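PDB 4CL2: periplasmic solute binding protein from Candidatus liberibacter, which probably captures manganese or zinc ions in the periplasm and hands them to an ABC transporter for uptake. Local coordinates for residues S12-I17 with L58-H63; M109-A114 with E145-S150; L152-R157 with L262-L267; T156-V161 with R166-S171; G173-L178 with L244-L249. All coordinates share one frame; numbering follows the deposited sequence. Where two conformers were deposited one is given.

Interaction 1: S12-I17 with L58-H63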
# COMPACT_ATOMS: atom_id res chain seq x y z
N SER A 12 -7.40 0.88 -5.56
CA SER A 12 -7.03 2.18 -6.13
C SER A 12 -5.55 2.35 -6.34
O SER A 12 -5.12 2.94 -7.33
CB SER A 12 -7.56 3.33 -5.23
OG SER A 12 -7.15 3.20 -3.86
N ILE A 13 -4.74 1.85 -5.43
CA ILE A 13 -3.31 2.06 -5.55
C ILE A 13 -2.78 1.37 -6.80
O ILE A 13 -2.00 1.97 -7.56
CB ILE A 13 -2.57 1.60 -4.32
CG1 ILE A 13 -2.98 2.55 -3.15
CG2 ILE A 13 -1.05 1.51 -4.57
CD1 ILE A 13 -2.22 2.22 -1.86
N ILE A 14 -3.18 0.14 -7.02
CA ILE A 14 -2.74 -0.56 -8.24
C ILE A 14 -3.28 0.04 -9.52
O ILE A 14 -2.56 0.20 -10.51
CB ILE A 14 -3.05 -2.08 -8.12
CG1 ILE A 14 -2.26 -2.69 -6.95
CG2 ILE A 14 -2.77 -2.82 -9.42
CD1 ILE A 14 -2.57 -4.16 -6.69
N GLY A 15 -4.53 0.51 -9.48
CA GLY A 15 -5.08 1.21 -10.61
C GLY A 15 -4.29 2.43 -11.01
O GLY A 15 -4.05 2.67 -12.22
N ASP A 16 -3.86 3.21 -10.02
CA ASP A 16 -3.11 4.43 -10.31
C ASP A 16 -1.71 4.12 -10.86
O ASP A 16 -1.21 4.78 -11.81
CB ASP A 16 -3.02 5.31 -9.06
CG ASP A 16 -2.27 6.58 -9.33
OD1 ASP A 16 -2.81 7.48 -10.00
OD2 ASP A 16 -1.10 6.65 -8.93
N ILE A 17 -1.06 3.09 -10.30
CA ILE A 17 0.26 2.67 -10.82
C ILE A 17 0.11 2.25 -12.26
O ILE A 17 0.86 2.67 -13.16
CB ILE A 17 0.82 1.51 -9.99
CG1 ILE A 17 1.23 2.01 -8.61
CG2 ILE A 17 2.07 0.93 -10.68
CD1 ILE A 17 1.41 0.90 -7.62
N LEU A 58 -5.20 -7.39 -12.31
CA LEU A 58 -4.00 -7.14 -11.52
C LEU A 58 -4.36 -7.09 -10.02
O LEU A 58 -5.13 -6.23 -9.57
CB LEU A 58 -3.37 -5.84 -11.94
CG LEU A 58 -2.94 -5.69 -13.38
CD1 LEU A 58 -2.42 -4.25 -13.59
CD2 LEU A 58 -1.90 -6.76 -13.73
N CYS A 59 -3.85 -8.06 -9.28
CA CYS A 59 -4.13 -8.20 -7.83
C CYS A 59 -2.83 -7.90 -7.06
O CYS A 59 -1.73 -8.14 -7.54
CB CYS A 59 -4.58 -9.61 -7.47
SG CYS A 59 -6.31 -9.89 -8.01
N ASN A 60 -3.00 -7.49 -5.81
CA ASN A 60 -1.91 -7.36 -4.87
C ASN A 60 -1.34 -8.66 -4.43
O ASN A 60 -0.09 -8.80 -4.24
CB ASN A 60 -2.42 -6.67 -3.59
CG ASN A 60 -1.26 -6.13 -2.75
OD1 ASN A 60 -0.64 -5.13 -3.12
ND2 ASN A 60 -1.04 -6.74 -1.60
N GLY A 61 -2.20 -9.64 -4.24
CA GLY A 61 -1.83 -10.84 -3.51
C GLY A 61 -1.54 -10.51 -2.08
O GLY A 61 -2.06 -9.52 -1.53
N LEU A 62 -0.71 -11.35 -1.43
CA LEU A 62 -0.49 -11.29 0.02
C LEU A 62 -1.83 -11.27 0.79
O LEU A 62 -2.00 -10.53 1.75
CB LEU A 62 0.43 -10.12 0.37
CG LEU A 62 1.75 -10.10 -0.38
CD1 LEU A 62 2.50 -8.77 -0.13
CD2 LEU A 62 2.69 -11.29 -0.17
N HIS A 63 -2.77 -12.04 0.24
CA HIS A 63 -4.12 -12.20 0.74
C HIS A 63 -4.99 -10.94 0.76
O HIS A 63 -6.05 -11.00 1.41
CB HIS A 63 -4.09 -12.84 2.16
CG HIS A 63 -3.61 -14.24 2.15
ND1 HIS A 63 -3.75 -15.08 3.23
CD2 HIS A 63 -3.02 -14.98 1.17
CE1 HIS A 63 -3.28 -16.28 2.92
NE2 HIS A 63 -2.85 -16.25 1.68

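Interaction 2: M109-A114 with E145-S150. With SO4 (sulfate ion), chain E.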
# COMPACT_ATOMS: atom_id res chain seq x y z
N MET A 109 4.05 0.07 0.60
CA MET A 109 4.59 1.14 1.45
C MET A 109 6.11 0.96 1.57
O MET A 109 6.62 0.49 2.57
CB MET A 109 3.94 1.18 2.83
CG MET A 109 2.47 1.48 2.81
SD MET A 109 2.01 3.03 2.08
CE MET A 109 2.90 4.23 3.08
N SER A 110 6.80 1.19 0.47
CA SER A 110 8.21 0.90 0.35
C SER A 110 8.68 1.45 -0.99
O SER A 110 8.03 1.29 -2.03
CB SER A 110 8.49 -0.62 0.43
OG SER A 110 9.68 -1.06 -0.21
N LEU A 111 9.85 2.03 -0.97
CA LEU A 111 10.46 2.61 -2.18
C LEU A 111 10.94 1.46 -3.06
O LEU A 111 10.69 1.44 -4.26
CB LEU A 111 11.60 3.60 -1.81
CG LEU A 111 12.42 4.12 -3.04
CD1 LEU A 111 11.48 4.81 -3.96
CD2 LEU A 111 13.44 5.09 -2.43
N THR A 112 11.63 0.48 -2.49
CA THR A 112 12.10 -0.66 -3.26
C THR A 112 10.92 -1.36 -3.88
O THR A 112 10.94 -1.75 -5.07
CB THR A 112 12.85 -1.65 -2.37
OG1 THR A 112 13.99 -0.98 -1.81
CG2 THR A 112 13.28 -2.83 -3.13
N ASN A 113 9.88 -1.58 -3.10
CA ASN A 113 8.76 -2.32 -3.62
C ASN A 113 7.95 -1.59 -4.68
O ASN A 113 7.39 -2.20 -5.56
CB ASN A 113 7.86 -2.81 -2.49
CG ASN A 113 8.56 -3.80 -1.56
OD1 ASN A 113 9.61 -4.37 -1.87
ND2 ASN A 113 7.96 -4.06 -0.39
N ALA A 114 7.86 -0.27 -4.59
CA ALA A 114 7.21 0.49 -5.65
C ALA A 114 7.81 0.09 -6.97
O ALA A 114 7.10 -0.09 -7.95
CB ALA A 114 7.42 2.00 -5.38
N GLU A 145 11.37 6.66 -12.11
CA GLU A 145 12.20 7.79 -11.83
C GLU A 145 11.45 8.90 -11.13
O GLU A 145 11.98 9.52 -10.22
CB GLU A 145 12.90 8.35 -13.09
CG GLU A 145 13.87 7.40 -13.78
CD GLU A 145 14.80 6.61 -12.84
OE1 GLU A 145 15.42 7.25 -11.95
OE2 GLU A 145 14.90 5.35 -13.04
N LYS A 146 10.21 9.14 -11.54
CA LYS A 146 9.42 10.14 -10.83
C LYS A 146 9.22 9.79 -9.34
O LYS A 146 9.33 10.65 -8.49
CB LYS A 146 8.06 10.27 -11.53
CG LYS A 146 7.25 11.47 -11.10
CD LYS A 146 5.96 11.57 -11.92
CE LYS A 146 5.18 12.85 -11.59
NZ LYS A 146 3.98 12.81 -12.49
N ILE A 147 8.99 8.50 -9.04
CA ILE A 147 8.81 8.03 -7.70
C ILE A 147 10.12 8.20 -6.93
O ILE A 147 10.16 8.71 -5.84
CB ILE A 147 8.35 6.51 -7.65
CG1 ILE A 147 6.94 6.31 -8.20
CG2 ILE A 147 8.46 5.97 -6.17
CD1 ILE A 147 5.86 6.68 -7.28
N ARG A 148 11.22 7.74 -7.53
CA ARG A 148 12.52 7.89 -6.90
C ARG A 148 12.84 9.34 -6.58
O ARG A 148 13.29 9.68 -5.47
CB ARG A 148 13.64 7.23 -7.71
CG ARG A 148 15.00 7.24 -6.99
CD ARG A 148 16.09 6.62 -7.85
NE ARG A 148 15.75 5.23 -8.04
CZ ARG A 148 15.55 4.65 -9.21
NH1 ARG A 148 15.67 5.32 -10.33
NH2 ARG A 148 15.14 3.38 -9.23
N ASN A 149 12.60 10.20 -7.53
CA ASN A 149 12.92 11.61 -7.37
C ASN A 149 12.14 12.26 -6.26
O ASN A 149 12.68 13.11 -5.54
CB ASN A 149 12.71 12.34 -8.69
CG ASN A 149 13.77 12.02 -9.69
OD1 ASN A 149 14.87 11.61 -9.32
ND2 ASN A 149 13.48 12.24 -10.99
N SER A 150 10.91 11.86 -6.06
CA SER A 150 10.11 12.40 -4.96
C SER A 150 10.38 11.82 -3.61
O SER A 150 10.25 12.52 -2.59
CB SER A 150 8.58 12.26 -5.15
OG SER A 150 8.14 13.16 -6.15
S SO4 E . 8.64 16.59 -5.29
O1 SO4 E . 9.24 16.84 -3.97
O2 SO4 E . 7.72 15.47 -5.15
O3 SO4 E . 9.74 16.28 -6.23
O4 SO4 E . 7.92 17.76 -5.81

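Interaction 3: L152-R157 with L262-L267. With SO4 (sulfate ion), chain E.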
# COMPACT_ATOMS: atom_id res chain seq x y z
N LEU A 152 13.04 9.44 -2.69
CA LEU A 152 14.39 9.32 -2.14
C LEU A 152 14.87 10.40 -1.25
O LEU A 152 15.50 10.12 -0.20
CB LEU A 152 15.37 9.00 -3.31
CG LEU A 152 16.74 8.65 -2.85
CD1 LEU A 152 16.81 7.41 -1.92
CD2 LEU A 152 17.59 8.40 -4.08
N PRO A 153 14.58 11.71 -1.52
CA PRO A 153 15.02 12.69 -0.57
C PRO A 153 14.44 12.57 0.86
O PRO A 153 15.06 12.93 1.84
CB PRO A 153 14.64 14.05 -1.25
CG PRO A 153 14.46 13.73 -2.68
CD PRO A 153 14.08 12.28 -2.79
N LEU A 154 13.24 12.03 0.93
CA LEU A 154 12.57 11.77 2.23
C LEU A 154 13.30 10.61 2.97
O LEU A 154 13.60 10.72 4.16
CB LEU A 154 11.15 11.40 1.99
CG LEU A 154 10.33 12.58 1.40
CD1 LEU A 154 8.93 12.10 1.04
CD2 LEU A 154 10.27 13.69 2.42
N LYS A 155 13.63 9.54 2.22
CA LYS A 155 14.47 8.46 2.80
C LYS A 155 15.78 8.98 3.32
O LYS A 155 16.20 8.73 4.45
CB LYS A 155 14.67 7.32 1.81
CG LYS A 155 15.53 6.19 2.38
CD LYS A 155 15.91 5.15 1.31
CE LYS A 155 16.74 4.08 2.02
NZ LYS A 155 17.14 3.02 1.06
N THR A 156 16.47 9.78 2.51
CA THR A 156 17.74 10.31 2.86
C THR A 156 17.67 11.09 4.18
O THR A 156 18.51 10.94 5.09
CB THR A 156 18.35 11.13 1.67
OG1 THR A 156 18.43 10.28 0.51
CG2 THR A 156 19.57 11.73 2.04
N ARG A 157 16.60 11.88 4.33
CA ARG A 157 16.42 12.60 5.55
C ARG A 157 16.07 11.67 6.75
O ARG A 157 16.68 11.83 7.84
CB ARG A 157 15.32 13.68 5.37
CG ARG A 157 15.23 14.61 6.54
CD ARG A 157 14.59 15.96 6.18
NE ARG A 157 14.00 16.54 7.41
CZ ARG A 157 12.70 16.75 7.62
NH1 ARG A 157 11.79 16.51 6.67
NH2 ARG A 157 12.30 17.22 8.80
N LEU A 262 0.50 9.58 -2.24
CA LEU A 262 0.31 8.83 -1.02
C LEU A 262 1.61 8.53 -0.34
O LEU A 262 1.77 8.76 0.89
CB LEU A 262 -0.43 7.51 -1.28
CG LEU A 262 -0.68 6.59 -0.07
CD1 LEU A 262 -2.06 5.92 -0.24
CD2 LEU A 262 0.40 5.57 0.02
N LEU A 263 2.59 7.99 -1.06
CA LEU A 263 3.90 7.74 -0.47
C LEU A 263 4.50 9.05 0.02
O LEU A 263 5.08 9.12 1.09
CB LEU A 263 4.86 7.15 -1.51
CG LEU A 263 4.61 5.70 -1.86
CD1 LEU A 263 5.64 5.28 -2.89
CD2 LEU A 263 4.68 4.77 -0.66
N ARG A 264 4.46 10.08 -0.83
CA ARG A 264 5.07 11.35 -0.50
C ARG A 264 4.42 11.97 0.77
O ARG A 264 5.11 12.44 1.68
CB ARG A 264 4.98 12.31 -1.66
CG ARG A 264 5.70 13.62 -1.40
CD ARG A 264 5.66 14.50 -2.66
NE ARG A 264 4.32 14.88 -2.97
CZ ARG A 264 3.94 15.62 -4.01
NH1 ARG A 264 4.83 16.00 -4.93
NH2 ARG A 264 2.65 15.93 -4.13
N PHE A 265 3.10 11.95 0.86
CA PHE A 265 2.44 12.49 2.03
C PHE A 265 2.79 11.75 3.29
O PHE A 265 3.19 12.36 4.27
CB PHE A 265 0.91 12.52 1.86
CG PHE A 265 0.20 13.11 3.00
CD1 PHE A 265 -0.07 14.46 3.06
CD2 PHE A 265 -0.20 12.30 4.06
CE1 PHE A 265 -0.65 15.00 4.18
CE2 PHE A 265 -0.79 12.83 5.18
CZ PHE A 265 -1.01 14.18 5.24
N SER A 266 2.64 10.43 3.27
CA SER A 266 2.87 9.66 4.48
C SER A 266 4.33 9.69 4.91
O SER A 266 4.56 9.85 6.07
CB SER A 266 2.35 8.25 4.30
OG SER A 266 0.89 8.33 4.17
N LEU A 267 5.27 9.56 3.99
CA LEU A 267 6.65 9.63 4.38
C LEU A 267 7.05 11.03 4.85
O LEU A 267 7.85 11.20 5.76
CB LEU A 267 7.54 9.11 3.30
CG LEU A 267 7.67 7.57 3.23
CD1 LEU A 267 6.42 6.78 3.10
CD2 LEU A 267 8.62 7.28 2.03
S SO4 E . 8.64 16.59 -5.29
O1 SO4 E . 9.24 16.84 -3.97
O2 SO4 E . 7.72 15.47 -5.15
O3 SO4 E . 9.74 16.28 -6.23
O4 SO4 E . 7.92 17.76 -5.81

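Interaction 4: T156-V161 with R166-S171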
# COMPACT_ATOMS: atom_id res chain seq x y z
N THR A 156 16.47 9.78 2.51
CA THR A 156 17.74 10.31 2.86
C THR A 156 17.67 11.09 4.18
O THR A 156 18.51 10.94 5.09
CB THR A 156 18.35 11.13 1.67
OG1 THR A 156 18.43 10.28 0.51
CG2 THR A 156 19.57 11.73 2.04
N ARG A 157 16.60 11.88 4.33
CA ARG A 157 16.42 12.60 5.55
C ARG A 157 16.07 11.67 6.75
O ARG A 157 16.68 11.83 7.84
CB ARG A 157 15.32 13.68 5.37
CG ARG A 157 15.23 14.61 6.54
CD ARG A 157 14.59 15.96 6.18
NE ARG A 157 14.00 16.54 7.41
CZ ARG A 157 12.70 16.75 7.62
NH1 ARG A 157 11.79 16.51 6.67
NH2 ARG A 157 12.30 17.22 8.80
N ILE A 158 15.20 10.65 6.53
CA ILE A 158 14.76 9.69 7.56
C ILE A 158 15.99 8.96 8.11
O ILE A 158 16.11 8.66 9.31
CB ILE A 158 13.69 8.69 6.96
CG1 ILE A 158 12.34 9.42 6.71
CG2 ILE A 158 13.48 7.45 7.82
CD1 ILE A 158 11.31 8.71 5.84
N GLU A 159 16.93 8.65 7.19
CA GLU A 159 18.07 7.85 7.57
C GLU A 159 19.02 8.56 8.54
O GLU A 159 19.87 7.91 9.12
CB GLU A 159 18.84 7.36 6.35
CG GLU A 159 18.09 6.37 5.51
CD GLU A 159 17.73 5.02 6.20
OE1 GLU A 159 18.34 4.71 7.23
OE2 GLU A 159 16.89 4.28 5.66
N LYS A 160 18.88 9.88 8.74
CA LYS A 160 19.66 10.59 9.73
C LYS A 160 19.16 10.44 11.16
O LYS A 160 19.81 10.93 12.09
CB LYS A 160 19.71 12.08 9.39
CG LYS A 160 20.30 12.35 8.03
CD LYS A 160 20.34 13.85 7.77
CE LYS A 160 20.71 14.12 6.32
NZ LYS A 160 21.95 13.41 5.88
N VAL A 161 18.01 9.81 11.35
CA VAL A 161 17.41 9.65 12.69
C VAL A 161 18.31 8.77 13.58
O VAL A 161 18.75 7.67 13.16
CB VAL A 161 15.99 9.04 12.62
CG1 VAL A 161 15.47 8.67 14.00
CG2 VAL A 161 15.02 10.03 11.96
N ARG A 166 14.62 4.95 15.85
CA ARG A 166 14.24 4.31 14.60
C ARG A 166 13.06 3.30 14.75
O ARG A 166 13.18 2.09 14.62
CB ARG A 166 15.44 3.67 13.94
CG ARG A 166 16.49 4.75 13.54
CD ARG A 166 17.86 4.16 13.19
NE ARG A 166 17.75 3.54 11.93
CZ ARG A 166 18.00 4.08 10.71
NH1 ARG A 166 18.49 5.28 10.50
NH2 ARG A 166 17.73 3.33 9.71
N TRP A 167 11.92 3.88 15.02
CA TRP A 167 10.67 3.14 15.26
C TRP A 167 9.59 3.77 14.44
O TRP A 167 9.44 5.02 14.46
CB TRP A 167 10.25 3.26 16.70
CG TRP A 167 11.10 2.51 17.62
CD1 TRP A 167 12.16 2.98 18.31
CD2 TRP A 167 10.97 1.15 17.95
NE1 TRP A 167 12.71 1.98 19.04
CE2 TRP A 167 12.00 0.84 18.83
CE3 TRP A 167 10.08 0.15 17.58
CZ2 TRP A 167 12.16 -0.43 19.37
CZ3 TRP A 167 10.23 -1.11 18.12
CH2 TRP A 167 11.26 -1.39 18.99
N PHE A 168 8.82 2.95 13.75
CA PHE A 168 7.61 3.40 13.02
C PHE A 168 6.46 2.76 13.83
O PHE A 168 6.37 1.52 13.83
CB PHE A 168 7.51 2.90 11.61
CG PHE A 168 8.47 3.52 10.66
CD1 PHE A 168 9.02 4.78 10.89
CD2 PHE A 168 8.84 2.82 9.52
CE1 PHE A 168 9.91 5.30 9.95
CE2 PHE A 168 9.73 3.37 8.60
CZ PHE A 168 10.25 4.61 8.84
N VAL A 169 5.67 3.57 14.52
CA VAL A 169 4.56 3.06 15.39
C VAL A 169 3.19 3.56 14.91
O VAL A 169 2.95 4.73 14.78
CB VAL A 169 4.75 3.46 16.85
CG1 VAL A 169 3.67 2.87 17.77
CG2 VAL A 169 6.14 3.01 17.31
N THR A 170 2.36 2.62 14.56
CA THR A 170 1.13 2.92 13.85
C THR A 170 0.01 2.14 14.51
O THR A 170 0.23 1.41 15.49
CB THR A 170 1.17 2.56 12.38
OG1 THR A 170 1.50 1.19 12.29
CG2 THR A 170 2.20 3.37 11.63
N SER A 171 -1.20 2.31 13.98
CA SER A 171 -2.36 1.62 14.57
C SER A 171 -2.44 0.25 13.86
O SER A 171 -2.26 -0.78 14.53
CB SER A 171 -3.64 2.49 14.36
OG SER A 171 -3.50 3.67 15.16

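Interaction 5: G173-L178 with L244-L249. With MN (manganese (II) ion), chain L; SO4 (sulfate ion), chain F.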
# COMPACT_ATOMS: atom_id res chain seq x y z
N GLY A 173 -0.85 -2.48 11.24
CA GLY A 173 0.57 -2.80 10.84
C GLY A 173 0.85 -2.47 9.39
O GLY A 173 1.26 -3.34 8.59
N CYS A 174 0.69 -1.22 9.03
CA CYS A 174 0.73 -0.80 7.65
C CYS A 174 2.14 -0.43 7.17
O CYS A 174 2.29 -0.18 6.00
CB CYS A 174 -0.20 0.41 7.46
SG CYS A 174 0.11 1.79 8.55
N LEU A 175 3.09 -0.31 8.08
CA LEU A 175 4.44 0.20 7.68
C LEU A 175 5.50 -0.84 7.81
O LEU A 175 6.72 -0.50 7.74
CB LEU A 175 4.90 1.46 8.48
CG LEU A 175 4.00 2.68 8.32
CD1 LEU A 175 4.53 3.86 9.13
CD2 LEU A 175 3.74 3.08 6.88
N VAL A 176 5.14 -2.12 7.96
CA VAL A 176 6.16 -3.13 8.21
C VAL A 176 7.14 -3.26 7.03
O VAL A 176 8.34 -3.49 7.26
CB VAL A 176 5.60 -4.48 8.60
CG1 VAL A 176 4.80 -4.34 9.89
CG2 VAL A 176 4.73 -5.09 7.50
N TYR A 177 6.63 -3.13 5.81
CA TYR A 177 7.52 -3.12 4.63
C TYR A 177 8.38 -1.86 4.50
O TYR A 177 9.56 -1.96 4.05
CB TYR A 177 6.75 -3.38 3.37
CG TYR A 177 6.12 -4.77 3.31
CD1 TYR A 177 4.83 -5.01 3.85
CD2 TYR A 177 6.79 -5.85 2.74
CE1 TYR A 177 4.26 -6.28 3.81
CE2 TYR A 177 6.23 -7.10 2.70
CZ TYR A 177 4.94 -7.33 3.23
OH TYR A 177 4.42 -8.60 3.18
N LEU A 178 7.84 -0.68 4.85
CA LEU A 178 8.64 0.52 4.94
C LEU A 178 9.79 0.36 5.94
O LEU A 178 10.92 0.78 5.70
CB LEU A 178 7.79 1.72 5.31
CG LEU A 178 8.47 3.06 5.10
CD1 LEU A 178 8.74 3.27 3.63
CD2 LEU A 178 7.62 4.18 5.65
N LEU A 244 -1.95 9.04 8.74
CA LEU A 244 -1.25 8.65 7.52
C LEU A 244 -2.23 8.06 6.51
O LEU A 244 -3.27 7.56 6.86
CB LEU A 244 -0.19 7.56 7.78
CG LEU A 244 0.81 7.93 8.88
CD1 LEU A 244 1.76 6.72 9.16
CD2 LEU A 244 1.66 9.15 8.50
N TYR A 245 -1.84 8.14 5.25
CA TYR A 245 -2.63 7.53 4.12
C TYR A 245 -1.84 6.31 3.66
O TYR A 245 -0.66 6.38 3.17
CB TYR A 245 -2.78 8.52 2.95
CG TYR A 245 -3.81 9.56 3.23
CD1 TYR A 245 -3.53 10.60 4.04
CD2 TYR A 245 -5.10 9.40 2.75
CE1 TYR A 245 -4.48 11.54 4.36
CE2 TYR A 245 -6.07 10.34 3.09
CZ TYR A 245 -5.74 11.38 3.89
OH TYR A 245 -6.66 12.36 4.27
N VAL A 246 -2.45 5.13 3.82
CA VAL A 246 -1.78 3.85 3.54
C VAL A 246 -2.64 2.81 2.79
O VAL A 246 -2.11 2.12 1.92
CB VAL A 246 -1.19 3.20 4.79
CG1 VAL A 246 -0.15 4.08 5.44
CG2 VAL A 246 -2.26 2.83 5.79
N ASP A 247 -3.94 2.72 3.06
CA ASP A 247 -4.76 1.60 2.57
C ASP A 247 -5.56 1.91 1.33
O ASP A 247 -6.10 1.00 0.73
CB ASP A 247 -5.70 1.13 3.66
CG ASP A 247 -5.00 0.30 4.73
OD1 ASP A 247 -3.91 -0.20 4.45
OD2 ASP A 247 -5.56 0.24 5.85
N SER A 248 -5.70 3.19 0.99
CA SER A 248 -6.49 3.65 -0.14
C SER A 248 -5.96 4.99 -0.56
O SER A 248 -5.51 5.75 0.29
CB SER A 248 -7.93 3.81 0.32
OG SER A 248 -8.77 4.37 -0.69
N LEU A 249 -6.04 5.31 -1.83
CA LEU A 249 -5.88 6.69 -2.26
C LEU A 249 -6.95 7.54 -1.59
O LEU A 249 -8.07 7.04 -1.28
CB LEU A 249 -6.01 6.82 -3.77
CG LEU A 249 -4.95 5.99 -4.51
CD1 LEU A 249 -5.10 6.24 -5.95
CD2 LEU A 249 -3.53 6.30 -4.07
MN MN L . -4.78 -2.30 5.48
S SO4 F . -10.09 11.25 1.98
O1 SO4 F . -9.39 10.64 3.11
O2 SO4 F . -11.44 11.51 2.53
O3 SO4 F . -10.20 10.37 0.83
O4 SO4 F . -9.55 12.60 1.62

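Interaction 1: S12-I17 with L58-H63
I14 projects from helix 12-22 against the end of strand 56-59, and the two branches of its side chain divide the work. The setting is the four-stranded parallel sheet of the N-terminal lobe, whose strands alternate with helices in the manner of this family of binding proteins. With CG1 lying beside the backbone N (chi1 -63°) and the chain extended beyond it, I14 CD1 is carried over the main chain where the strand gives way to loop, 3.5 Å from N60 N and 3.8 Å from C59 C. The other branch is turned back along the strand: I14 CG2 touches L58 CB at 4.0 Å, the two side chains slanting across each other. N60 thus has a hydrocarbon on one flank, while its amide is tied elsewhere, OD1 to Y117 and ND2 to the carbonyl of P105; the N60 side chain lies about 7 Å from that of the metal ligand H106. N60 ND2 also donates to G61 O at 3.0 Å, approaching from above the plane of that carbonyl.

Interaction 2: M109-A114 with E145-S150
S110 OG has two partners: N113 N, which donates to it at 2.9 Å, nearly straight at 165°, and the carboxylate of D181. This N-cap fixes the start of helix 111-128, from whose first turn L111 and A114 reach I147 of helix 133-158. The meeting itself is purely apolar and centres on one methyl group. L111 CD1 lies 3.9 Å from I147 CG2, the two side chains passing in opposite directions, and A114 CB reaches the same methyl, I147 CG2, at 4.2 Å. L111 has CG anti to its backbone nitrogen (chi1 173°), an arrangement that swings its end across to the other helix. R148 borders this patch and is salt-bridged to E145 within its own helix. Two residues beyond R148, S150 OG binds a sulfate ion, probably from the crystallisation liquor, with a short bond of 2.6 Å to its O2. Helix 259-274 packs beside both helices, Y259 on A114 and L260 on I147, while D181, the partner of the cap, belongs to helix 176-182.

Interaction 3: L152-R157 with L262-L267
L154 carries the close-packed part of this contact, one methyl doing the work. L154 CD1 settles 4.0 Å from L267 CB and 3.9 Å from R264 O, against the backbone of helix 259-274 as much as against its side chains. CG of L154 stands beside the backbone N (chi1 -66°) and the chain then extends, which points CD1 straight at the neighbouring helix. L267 receives it with its CB, and farther out packs on L178 and F182 of helix 176-182. Helix 133-158, which bears L154, is the long helix spanning both lobes in this family of metal-binding proteins; around P153 it is kinked, since two backbone nitrogens there make no bond to the preceding turn. On the solvent side the contact thins. Of the R264 side chain it is CG that approaches, 4.3 Å from L154 CD1, and beyond it the chain bends at chi3 (65°) and turns away. The guanidinium pairs elsewhere: NH2 is salt-bridged to D261, and R264 NH1 donates at 2.9 Å and 164° to O2 of a sulfate ion, probably from the crystallisation liquor, which S150 also holds, that oxygen lying in the guanidinium plane at its edge.

Interaction 4: T156-V161 with R166-S171
R166 lays its aliphatic chain along V161, the two side chains sliding past each other in opposite directions with R166 CG 4.1 Å from V161 CG1. The contact closes a tight helix-to-strand connection: a type I beta turn from I158 to V161, held by the bond from V161 N to I158 O, leads out of helix 133-158 towards 167-170, a parallel strand of the C-terminal lobe. Past the valine, a bend at chi3 (74°) directs the guanidinium back to E159, whose own chain folds at chi2 to meet it, and the two side chains cross at about a right angle. Both terminal guanidinium nitrogens turn to a single carboxylate oxygen, OE1. R166 NH2 donates to E159 OE1 at 2.9 Å, nearly straight; OE1 lies in the guanidinium plane, whereas NH2 meets it on the syn side, 25° out of the carboxylate plane. R166 NH1 adds a weak bond to E159 OE1 at 3.3 Å. NH2 is bonded in addition to the carbonyl of G183, which helps to fix the rotation of the group. Deeper in, I158 CG2 meets the ring edge of F168, 4.4 Å from F168 CZ; that ring stacks on F184 and also packs against helix 259-274. At the turn, R166 NH1 makes a further weak bond, 3.3 Å to E159 O, in the guanidinium plane but bent to 120°.

Interaction 5: G173-L178 with L244-L249
C174 and V246 form the innermost contact, just behind the metal site. C174 CB lies 3.6 Å from V246 CG2. The sulfur sits between its own backbone N and carbonyl carbon (chi1 55°), which lays it against both methyls, C174 SG being 3.8 Å from CG2 and 3.9 Å from CG1 of V246. Beside them L175 CD1 meets L244 CD1 at 4.0 Å, the two leucines crossing at about a right angle. Farther out, V246 O accepts a bond from the indole of W108, while Y245 O is bonded to S266 of helix 259-274, tying down the loop that presents D247. D247 binds the manganese through OD1 at 2.5 Å, with OD2 at a longer 2.7 Å, in the cleft between the lobes typical of this family, alongside H106 and E172. H39, a ligand in other structures, is not bound. The cysteine sulfur is spent on packing, and the protein ligands seen here are an imidazole and two carboxylates, whose negative charge probably offsets that of the cation.

In the fold
The five contacts run from the N-terminal lobe, through the helical layer, into the C-terminal lobe, with the manganese between. Interaction 5 supplies a metal ligand, and interaction 1 brings the N60 side chain to about 9 Å from the ion; S12 OG and L249 N, 3.1 Å apart, probably hydrogen-bond these two contacts together. Interactions 2 and 3, centres about 9 Å apart, share helix 133-158 and one sulfate. Interaction 2 reaches the metal loop through M109 CE, 3.9 Å from V246 CG1, and interaction 3 through S266 OG, 2.7 Å from Y245 O, a probable hydrogen bond. Interaction 4 continues the same long helix and joins interaction 5 where T170 CG2 meets L175 CD1 at 3.5 Å.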